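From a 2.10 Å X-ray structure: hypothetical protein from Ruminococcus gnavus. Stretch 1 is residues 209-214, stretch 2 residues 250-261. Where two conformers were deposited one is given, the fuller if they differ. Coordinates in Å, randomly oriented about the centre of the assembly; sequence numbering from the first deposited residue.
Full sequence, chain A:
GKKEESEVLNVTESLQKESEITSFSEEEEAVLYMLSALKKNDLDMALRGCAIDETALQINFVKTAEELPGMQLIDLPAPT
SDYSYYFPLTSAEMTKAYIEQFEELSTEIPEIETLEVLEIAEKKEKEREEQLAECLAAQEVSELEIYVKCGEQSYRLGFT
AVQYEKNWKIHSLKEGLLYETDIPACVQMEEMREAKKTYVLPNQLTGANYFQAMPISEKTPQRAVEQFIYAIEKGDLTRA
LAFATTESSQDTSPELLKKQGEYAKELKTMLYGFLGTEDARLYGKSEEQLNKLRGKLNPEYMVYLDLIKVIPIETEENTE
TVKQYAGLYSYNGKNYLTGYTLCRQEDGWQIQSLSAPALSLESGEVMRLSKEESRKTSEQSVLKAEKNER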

# COMPACT_ATOMS: atom_id res chain seq x y z
N ASN A 209 12.48 2.71 4.78
CA ASN A 209 11.14 3.28 4.91
C ASN A 209 10.04 2.37 4.45
O ASN A 209 8.99 2.84 4.00
CB ASN A 209 11.09 4.56 4.07
CG ASN A 209 11.35 4.29 2.60
OD1 ASN A 209 11.91 3.25 2.24
ND2 ASN A 209 10.92 5.20 1.75
N TYR A 210 10.28 1.06 4.51
CA TYR A 210 9.27 0.05 4.19
C TYR A 210 9.44 -1.14 5.12
O TYR A 210 10.46 -1.26 5.78
CB TYR A 210 9.40 -0.37 2.72
CG TYR A 210 10.68 -1.09 2.35
CD1 TYR A 210 11.84 -0.39 2.05
CD2 TYR A 210 10.73 -2.47 2.29
CE1 TYR A 210 13.02 -1.05 1.70
CE2 TYR A 210 11.89 -3.14 1.96
CZ TYR A 210 13.03 -2.42 1.67
OH TYR A 210 14.17 -3.09 1.34
N PHE A 211 8.46 -2.04 5.16
CA PHE A 211 8.56 -3.23 5.98
C PHE A 211 8.03 -4.44 5.23
O PHE A 211 7.19 -4.31 4.33
CB PHE A 211 7.79 -3.03 7.29
CG PHE A 211 6.30 -3.02 7.10
CD1 PHE A 211 5.64 -1.84 6.83
CD2 PHE A 211 5.57 -4.19 7.17
CE1 PHE A 211 4.27 -1.83 6.64
CE2 PHE A 211 4.21 -4.18 7.00
CZ PHE A 211 3.55 -3.00 6.72
N GLN A 212 8.56 -5.61 5.60
CA GLN A 212 8.09 -6.91 5.11
C GLN A 212 7.71 -7.71 6.37
O GLN A 212 8.56 -8.01 7.21
CB GLN A 212 9.18 -7.62 4.26
CG GLN A 212 8.67 -8.72 3.32
CD GLN A 212 9.71 -9.26 2.33
OE1 GLN A 212 10.23 -8.52 1.49
NE2 GLN A 212 10.02 -10.55 2.43
N ALA A 213 6.43 -8.03 6.53
CA ALA A 213 5.99 -8.78 7.70
C ALA A 213 6.47 -10.23 7.57
O ALA A 213 6.68 -10.70 6.45
CB ALA A 213 4.48 -8.71 7.84
N MSE A 214 6.68 -10.89 8.70
CA MSE A 214 7.05 -12.30 8.71
C MSE A 214 5.80 -13.12 8.86
O MSE A 214 4.78 -12.63 9.30
CB MSE A 214 8.00 -12.58 9.86
CG MSE A 214 7.29 -12.66 11.20
SE MSE A 214 8.63 -13.04 12.59
CE MSE A 214 7.32 -13.39 14.02
N GLN A 250 14.98 -14.39 2.44
CA GLN A 250 16.24 -13.91 2.99
C GLN A 250 16.33 -12.42 2.72
O GLN A 250 16.49 -11.63 3.64
CB GLN A 250 17.42 -14.67 2.38
CG GLN A 250 17.38 -16.17 2.59
CD GLN A 250 17.15 -16.57 4.06
OE1 GLN A 250 17.93 -16.21 4.95
NE2 GLN A 250 16.08 -17.33 4.30
N ASP A 251 16.15 -12.03 1.47
CA ASP A 251 16.26 -10.65 1.06
C ASP A 251 14.89 -10.03 0.80
O ASP A 251 13.85 -10.73 0.83
CB ASP A 251 17.15 -10.56 -0.18
CG ASP A 251 17.78 -9.19 -0.36
OD1 ASP A 251 17.50 -8.27 0.44
OD2 ASP A 251 18.54 -9.04 -1.32
N THR A 252 14.88 -8.72 0.61
CA THR A 252 13.68 -7.97 0.26
C THR A 252 13.13 -8.49 -1.06
O THR A 252 13.87 -8.56 -2.04
CB THR A 252 14.03 -6.47 0.13
OG1 THR A 252 14.27 -5.92 1.44
CG2 THR A 252 12.92 -5.70 -0.59
N SER A 253 11.86 -8.86 -1.08
CA SER A 253 11.25 -9.50 -2.24
C SER A 253 10.16 -8.62 -2.84
O SER A 253 9.19 -8.30 -2.16
CB SER A 253 10.65 -10.85 -1.82
OG SER A 253 9.72 -11.33 -2.78
N PRO A 254 10.28 -8.25 -4.14
CA PRO A 254 9.20 -7.47 -4.76
C PRO A 254 7.89 -8.23 -4.76
O PRO A 254 6.84 -7.64 -4.50
CB PRO A 254 9.68 -7.23 -6.19
CG PRO A 254 10.86 -8.12 -6.40
CD PRO A 254 11.42 -8.44 -5.05
N GLU A 255 7.94 -9.52 -5.02
CA GLU A 255 6.73 -10.33 -5.08
C GLU A 255 6.00 -10.35 -3.73
O GLU A 255 4.77 -10.21 -3.67
CB GLU A 255 7.04 -11.76 -5.53
CG GLU A 255 7.62 -11.88 -6.93
CD GLU A 255 9.12 -11.54 -7.03
OE1 GLU A 255 9.80 -11.36 -5.99
OE2 GLU A 255 9.61 -11.44 -8.18
N LEU A 256 6.74 -10.51 -2.64
CA LEU A 256 6.11 -10.65 -1.32
C LEU A 256 5.54 -9.32 -0.89
O LEU A 256 4.47 -9.28 -0.27
CB LEU A 256 7.09 -11.16 -0.26
CG LEU A 256 7.50 -12.63 -0.40
CD1 LEU A 256 8.57 -12.99 0.63
CD2 LEU A 256 6.29 -13.54 -0.27
N LEU A 257 6.25 -8.25 -1.22
CA LEU A 257 5.79 -6.91 -0.89
C LEU A 257 4.54 -6.49 -1.64
O LEU A 257 3.69 -5.79 -1.09
CB LEU A 257 6.89 -5.89 -1.13
CG LEU A 257 8.02 -5.89 -0.11
CD1 LEU A 257 9.10 -4.89 -0.52
CD2 LEU A 257 7.49 -5.57 1.28
N LYS A 258 4.42 -6.90 -2.90
CA LYS A 258 3.23 -6.58 -3.66
C LYS A 258 2.01 -7.34 -3.09
O LYS A 258 0.94 -6.77 -2.93
CB LYS A 258 3.44 -6.87 -5.15
CG LYS A 258 4.44 -5.92 -5.81
CD LYS A 258 4.45 -6.03 -7.33
CE LYS A 258 4.63 -7.47 -7.78
NZ LYS A 258 4.82 -7.54 -9.24
N LYS A 259 2.23 -8.62 -2.76
CA LYS A 259 1.21 -9.45 -2.08
C LYS A 259 0.77 -8.83 -0.76
O LYS A 259 -0.41 -8.84 -0.44
CB LYS A 259 1.79 -10.84 -1.79
CG LYS A 259 0.85 -12.01 -2.03
CD LYS A 259 1.61 -13.33 -2.26
CE LYS A 259 2.72 -13.22 -3.31
NZ LYS A 259 3.14 -14.51 -3.94
N GLN A 260 1.74 -8.31 -0.00
CA GLN A 260 1.47 -7.63 1.27
C GLN A 260 0.60 -6.39 1.04
O GLN A 260 -0.36 -6.14 1.77
CB GLN A 260 2.79 -7.26 1.96
CG GLN A 260 2.66 -6.42 3.23
CD GLN A 260 4.00 -6.16 3.90
OE1 GLN A 260 4.46 -6.95 4.72
NE2 GLN A 260 4.62 -5.04 3.58
N GLY A 261 0.97 -5.63 0.01
CA GLY A 261 0.15 -4.54 -0.51
C GLY A 261 -1.27 -4.94 -0.85
O GLY A 261 -2.20 -4.24 -0.49

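Residues 209-214 have no regular helix or strand; the chain is extended from Tyr210 onward. Tyr210, Phe211 and Gln212 have phi between -123° and -144° and strongly positive psi. In residues 250-261, a short loop leads into a helix that begins at Pro254 and continues past Gly261. The helix shows the usual i to i-4 bonding, from Leu257 N to Ser253 O (3.1 Å) through to Gly261 N to Leu257 O (2.9 Å). Ser253 is the N-cap: its OG accepts from Leu256 N at 3.1 Å, satisfying an amide that has no carbonyl of an earlier helical turn to bond. Just before it, Thr252 N donates to Asp251 OD1 at 2.7 Å.

By CA position the stretches are nearest at Gln212 and Leu257, whose CA atoms lie 6.4 Å apart. No backbone-to-backbone hydrogen bond joins the stretches. Side chains bridge the gap instead.

Gln260 makes two of these bridges. Its CB points toward the extended segment, and chi1 and chi2 are both t, so the chain reaches out fully. Gln260 NE2 donates to Phe211 O at 2.8 Å (165°). Gln260 OE1 accepts from Ala213 N at 2.9 Å (169°). One amide group thus serves the carbonyl and the NH that flank Gln212, and both bonds are nearly straight. Gln260 NE2 also lies over one face of the Phe211 ring, 3.6 Å from Phe211 CE2. The CB of Phe211 points away, yet the ring end comes back nearer the helix.

Gln212 answers in the other direction. Its chi1 and chi2 are also t, and its end reaches the start of the helix. Gln212 OE1 accepts from Ser253 N at 3.1 Å, with an angle of 174°. The N-cap residue is therefore held through its backbone amide as well as capping with its side chain. Gln212 NE2 packs 3.4 Å from Leu256 CD1 and bonds to a residue just outside the stretches.

The CA-to-CB bond of Tyr210 points toward the second stretch. Tyr210 OH and Thr252 OG1 are hydrogen-bonded at 2.8 Å, with OG1 at the ring edge, near its plane. The position of this hydroxyl is less sure, because it sits too close to an atom elsewhere in the model.

Leu257 CD1 makes an apolar contact with Tyr210 CD2 at 4.1 Å. Leu257 CD2 also lies against the polar Phe211 O, at 3.3 Å, a close contact and not an apolar one. Together the stretches bury 406 Å², with Gln212 and Gln260 contributing the largest shares.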